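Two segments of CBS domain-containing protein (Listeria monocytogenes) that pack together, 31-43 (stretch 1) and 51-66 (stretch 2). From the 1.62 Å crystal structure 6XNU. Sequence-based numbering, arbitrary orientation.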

# COMPACT_ATOMS: atom_id res chain seq x y z
N MET A 31 3.49 -4.62 -17.26
CA MET A 31 2.16 -4.18 -16.87
C MET A 31 1.36 -5.37 -16.36
O MET A 31 1.37 -6.44 -16.96
CB MET A 31 1.43 -3.53 -18.04
CG MET A 31 0.07 -2.99 -17.66
SD MET A 31 -0.88 -2.38 -19.08
CE MET A 31 -1.38 -3.93 -19.83
N ILE A 32 0.69 -5.18 -15.22
CA ILE A 32 -0.24 -6.17 -14.70
C ILE A 32 -1.57 -5.98 -15.41
O ILE A 32 -2.17 -4.90 -15.33
CB ILE A 32 -0.40 -6.04 -13.19
CG1 ILE A 32 0.96 -6.25 -12.50
CG2 ILE A 32 -1.42 -7.04 -12.66
CD1 ILE A 32 0.99 -5.72 -11.10
N SER A 33 -2.03 -7.01 -16.12
CA SER A 33 -3.23 -6.93 -16.95
C SER A 33 -4.46 -6.64 -16.09
O SER A 33 -4.57 -7.09 -14.95
CB SER A 33 -3.43 -8.24 -17.72
OG SER A 33 -2.40 -8.43 -18.67
N ALA A 34 -5.42 -5.93 -16.69
CA ALA A 34 -6.57 -5.44 -15.91
C ALA A 34 -7.34 -6.56 -15.22
O ALA A 34 -7.86 -6.35 -14.12
CB ALA A 34 -7.52 -4.66 -16.83
N GLU A 35 -7.45 -7.74 -15.83
CA GLU A 35 -8.26 -8.79 -15.22
C GLU A 35 -7.62 -9.36 -13.95
O GLU A 35 -8.30 -10.08 -13.21
CB GLU A 35 -8.54 -9.90 -16.23
CG GLU A 35 -7.37 -10.82 -16.50
CD GLU A 35 -6.40 -10.28 -17.54
OE1 GLU A 35 -6.63 -9.17 -18.07
OE2 GLU A 35 -5.41 -10.98 -17.83
N LYS A 36 -6.36 -9.03 -13.68
CA LYS A 36 -5.68 -9.42 -12.44
C LYS A 36 -5.76 -8.34 -11.37
O LYS A 36 -5.23 -8.55 -10.26
CB LYS A 36 -4.21 -9.75 -12.73
CG LYS A 36 -4.00 -10.90 -13.70
CD LYS A 36 -2.54 -10.98 -14.14
CE LYS A 36 -2.27 -12.25 -14.92
NZ LYS A 36 -0.99 -12.16 -15.68
N VAL A 37 -6.37 -7.20 -11.67
CA VAL A 37 -6.50 -6.08 -10.74
C VAL A 37 -7.97 -5.99 -10.35
O VAL A 37 -8.83 -5.83 -11.21
CB VAL A 37 -6.02 -4.76 -11.36
CG1 VAL A 37 -6.07 -3.64 -10.33
CG2 VAL A 37 -4.60 -4.90 -11.97
N ALA A 38 -8.26 -6.11 -9.06
CA ALA A 38 -9.63 -5.93 -8.62
C ALA A 38 -10.06 -4.48 -8.84
O ALA A 38 -9.24 -3.56 -8.83
CB ALA A 38 -9.79 -6.31 -7.15
N HIS A 39 -11.36 -4.30 -9.08
CA HIS A 39 -11.92 -2.96 -9.23
C HIS A 39 -13.30 -2.92 -8.61
O HIS A 39 -13.90 -3.95 -8.29
CB HIS A 39 -11.99 -2.53 -10.71
CG HIS A 39 -12.99 -3.29 -11.53
ND1 HIS A 39 -12.64 -4.35 -12.33
CD2 HIS A 39 -14.33 -3.12 -11.68
CE1 HIS A 39 -13.72 -4.81 -12.94
NE2 HIS A 39 -14.76 -4.08 -12.57
N VAL A 40 -13.81 -1.70 -8.43
CA VAL A 40 -15.21 -1.49 -8.10
C VAL A 40 -15.81 -0.63 -9.21
O VAL A 40 -15.10 -0.09 -10.07
CB VAL A 40 -15.40 -0.83 -6.72
CG1 VAL A 40 -15.05 -1.82 -5.63
CG2 VAL A 40 -14.54 0.41 -6.60
N GLN A 41 -17.14 -0.50 -9.18
CA GLN A 41 -17.88 0.22 -10.20
C GLN A 41 -18.57 1.43 -9.59
O GLN A 41 -18.97 1.40 -8.42
CB GLN A 41 -18.96 -0.67 -10.85
CG GLN A 41 -18.45 -1.95 -11.48
CD GLN A 41 -19.58 -2.95 -11.70
OE1 GLN A 41 -19.52 -3.78 -12.60
NE2 GLN A 41 -20.61 -2.86 -10.87
N LEU A 42 -18.71 2.50 -10.38
CA LEU A 42 -19.56 3.61 -9.95
C LEU A 42 -20.91 3.08 -9.48
O LEU A 42 -21.50 2.20 -10.11
CB LEU A 42 -19.77 4.62 -11.09
CG LEU A 42 -18.55 5.32 -11.66
CD1 LEU A 42 -18.92 6.11 -12.92
CD2 LEU A 42 -17.91 6.24 -10.63
N GLY A 43 -21.39 3.63 -8.37
CA GLY A 43 -22.64 3.19 -7.80
C GLY A 43 -22.53 2.07 -6.79
O GLY A 43 -23.48 1.84 -6.03
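Stretch 2 (51-66) LVLTKCGYSVIPVLDF

Three backbone hydrogen bonds join the stretches as neighbouring parallel strands. Val 40 N donates to Pro 62 O at 3.1 Å, Leu 64 N donates to Val 40 O at 2.9 Å, and Leu 42 N donates to Leu 64 O at 2.9 Å. The pattern is typical of parallel pairing: Val 40 uses both its N and its O to bracket Val 63, and Leu 64 in turn brackets Gln 41. Val 40 therefore lies beside Val 63, with CA atoms 5.0 Å apart, and Gln 41 beside Leu 64, with CA atoms 4.9 Å apart. Pro 62 still offers its carbonyl to Val 40 N, but having no N-H it cannot donate to Ala 38 O, which lies 4.1 Å from Pro 62 N. Short CA-H...O contacts reinforce the ladder, the tightest being Gln 41 CA to Leu 64 O at 3.2 Å.

A water extends the polar link before the strands pair. It donates to Lys 36 O and, weakly, to Cys 56 O, at 3.0 and 3.4 Å from its oxygen, and accepts from Ala 38 N at 3.0 Å. Ala 38 O, which the proline cannot serve, is buried without a partner, lying 3.4 Å from Pro 62 CD.

Stretch 2 begins as helix, through Val 52 and Leu 53. Gly 57, with positive phi, leaves the helical conformation, and the chain turns through Tyr 58 into an extended run that includes Ile 61 to Leu 64. At Gly 57 a side chain would jam against the preceding carbonyl, so glycine fits the turn. Tyr 58 N donates to Cys 56 SG at 3.3 Å, tying the turn to the helix side.

Valines and isoleucine, whose beta-branched side chains favour extended backbone, fill the sheet face shared by Val 40 and Val 63. Val 40 CG2 meets Val 63 CG2 at 3.6 Å, and Leu 42 CD2 packs 4.0 Å from Val 63 CG1, while Val 40 CG1 lies 3.9 Å from Ile 61 CD1 and 4.2 Å from Val 52 CG2 of the helix. Ala 38 is small enough for close approach to that helix: its CB is 3.3 Å from Cys 56 CB and 3.8 Å from Val 52 CG1.

On the face of Gln 41 and Leu 64, Leu 64 reaches across to His 39, placing CD1 3.7 Å from the imidazole centroid, almost along the ring normal, in a CH-pi contact. Near the start of stretch 1, Ile 32 CD1 touches Tyr 58 OH at 3.7 Å, and Lys 36 O meets the edge of the tyrosine ring, 3.8 Å from Tyr 58 CE2.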

# COMPACT_ATOMS: atom_id res chain seq x y z
N LEU A 51 -15.08 -4.84 1.08
CA LEU A 51 -14.92 -6.27 0.87
C LEU A 51 -13.93 -6.54 -0.26
O LEU A 51 -13.01 -7.35 -0.10
CB LEU A 51 -16.27 -6.90 0.58
CG LEU A 51 -16.32 -8.36 0.14
CD1 LEU A 51 -15.88 -9.26 1.28
CD2 LEU A 51 -17.73 -8.71 -0.33
N VAL A 52 -14.11 -5.87 -1.40
CA VAL A 52 -13.20 -6.08 -2.52
C VAL A 52 -11.77 -5.73 -2.12
O VAL A 52 -10.83 -6.48 -2.39
CB VAL A 52 -13.65 -5.26 -3.74
CG1 VAL A 52 -12.60 -5.36 -4.85
CG2 VAL A 52 -15.00 -5.73 -4.24
N LEU A 53 -11.59 -4.58 -1.48
CA LEU A 53 -10.25 -4.17 -1.06
C LEU A 53 -9.63 -5.19 -0.12
O LEU A 53 -8.44 -5.49 -0.22
CB LEU A 53 -10.31 -2.81 -0.36
CG LEU A 53 -10.32 -1.60 -1.28
CD1 LEU A 53 -10.94 -0.44 -0.51
CD2 LEU A 53 -8.92 -1.25 -1.76
N THR A 54 -10.42 -5.73 0.80
CA THR A 54 -9.86 -6.64 1.80
C THR A 54 -9.37 -7.94 1.17
O THR A 54 -8.33 -8.47 1.57
CB THR A 54 -10.90 -6.91 2.87
OG1 THR A 54 -11.25 -5.67 3.50
CG2 THR A 54 -10.35 -7.88 3.93
N LYS A 55 -10.09 -8.45 0.17
CA LYS A 55 -9.76 -9.75 -0.41
C LYS A 55 -8.73 -9.68 -1.53
O LYS A 55 -8.08 -10.69 -1.82
CB LYS A 55 -11.03 -10.42 -0.96
CG LYS A 55 -12.00 -10.90 0.11
CD LYS A 55 -11.31 -11.83 1.10
CE LYS A 55 -12.25 -12.94 1.56
NZ LYS A 55 -11.54 -13.88 2.48
N CYS A 56 -8.55 -8.52 -2.17
CA CYS A 56 -7.86 -8.45 -3.46
C CYS A 56 -6.34 -8.34 -3.37
O CYS A 56 -5.66 -8.60 -4.37
CB CYS A 56 -8.40 -7.27 -4.26
SG CYS A 56 -7.81 -5.66 -3.70
N GLY A 57 -5.78 -7.95 -2.22
CA GLY A 57 -4.35 -7.82 -2.11
C GLY A 57 -3.76 -6.49 -2.56
O GLY A 57 -2.53 -6.32 -2.51
N TYR A 58 -4.58 -5.56 -3.03
CA TYR A 58 -4.14 -4.21 -3.35
C TYR A 58 -4.72 -3.24 -2.34
O TYR A 58 -5.89 -3.34 -1.98
CB TYR A 58 -4.60 -3.81 -4.76
CG TYR A 58 -3.89 -4.55 -5.86
CD1 TYR A 58 -2.63 -4.16 -6.28
CD2 TYR A 58 -4.48 -5.65 -6.48
CE1 TYR A 58 -1.96 -4.84 -7.28
CE2 TYR A 58 -3.82 -6.34 -7.50
CZ TYR A 58 -2.56 -5.93 -7.88
OH TYR A 58 -1.87 -6.59 -8.88
N SER A 59 -3.90 -2.28 -1.88
CA SER A 59 -4.40 -1.29 -0.93
C SER A 59 -5.19 -0.16 -1.61
O SER A 59 -5.96 0.53 -0.94
CB SER A 59 -3.25 -0.71 -0.11
OG SER A 59 -2.46 0.17 -0.86
N VAL A 60 -4.99 0.05 -2.90
CA VAL A 60 -5.73 1.02 -3.70
C VAL A 60 -6.20 0.31 -4.95
O VAL A 60 -5.40 -0.39 -5.59
CB VAL A 60 -4.87 2.24 -4.06
CG1 VAL A 60 -5.65 3.21 -4.95
CG2 VAL A 60 -4.36 2.95 -2.82
N ILE A 61 -7.47 0.48 -5.32
CA ILE A 61 -8.00 -0.18 -6.51
C ILE A 61 -8.71 0.83 -7.41
O ILE A 61 -9.19 1.87 -6.94
CB ILE A 61 -8.95 -1.34 -6.16
CG1 ILE A 61 -10.16 -0.85 -5.35
CG2 ILE A 61 -8.21 -2.45 -5.44
CD1 ILE A 61 -11.18 -1.94 -5.02
N PRO A 62 -8.80 0.55 -8.70
CA PRO A 62 -9.49 1.47 -9.61
C PRO A 62 -11.00 1.40 -9.46
O PRO A 62 -11.57 0.38 -9.06
CB PRO A 62 -9.05 0.98 -11.00
CG PRO A 62 -8.62 -0.44 -10.79
CD PRO A 62 -8.02 -0.48 -9.41
N VAL A 63 -11.63 2.52 -9.78
CA VAL A 63 -13.08 2.61 -9.88
C VAL A 63 -13.41 2.81 -11.36
O VAL A 63 -12.93 3.76 -11.97
CB VAL A 63 -13.65 3.75 -9.03
CG1 VAL A 63 -15.15 3.78 -9.12
CG2 VAL A 63 -13.21 3.62 -7.58
N LEU A 64 -14.21 1.90 -11.92
CA LEU A 64 -14.56 1.90 -13.33
C LEU A 64 -16.04 2.19 -13.50
O LEU A 64 -16.83 2.08 -12.56
CB LEU A 64 -14.25 0.54 -13.97
CG LEU A 64 -12.83 0.00 -13.75
CD1 LEU A 64 -12.66 -1.29 -14.55
CD2 LEU A 64 -11.81 1.04 -14.14
N ASP A 65 -16.42 2.56 -14.73
CA ASP A 65 -17.83 2.63 -15.06
C ASP A 65 -18.26 1.35 -15.79
O ASP A 65 -17.50 0.39 -15.91
CB ASP A 65 -18.13 3.91 -15.86
CG ASP A 65 -17.44 3.97 -17.21
OD1 ASP A 65 -17.04 2.92 -17.77
OD2 ASP A 65 -17.30 5.10 -17.74
N PHE A 66 -19.50 1.32 -16.29
CA PHE A 66 -19.98 0.09 -16.92
C PHE A 66 -19.32 -0.17 -18.28
O PHE A 66 -19.44 -1.28 -18.81
CB PHE A 66 -21.50 0.16 -17.08
CG PHE A 66 -21.96 1.04 -18.21
CD1 PHE A 66 -21.67 2.40 -18.20
CD2 PHE A 66 -22.67 0.52 -19.29
CE1 PHE A 66 -22.09 3.22 -19.24
CE2 PHE A 66 -23.08 1.33 -20.33
CZ PHE A 66 -22.79 2.68 -20.31
O HOH W 1 -6.52 -8.10 -7.62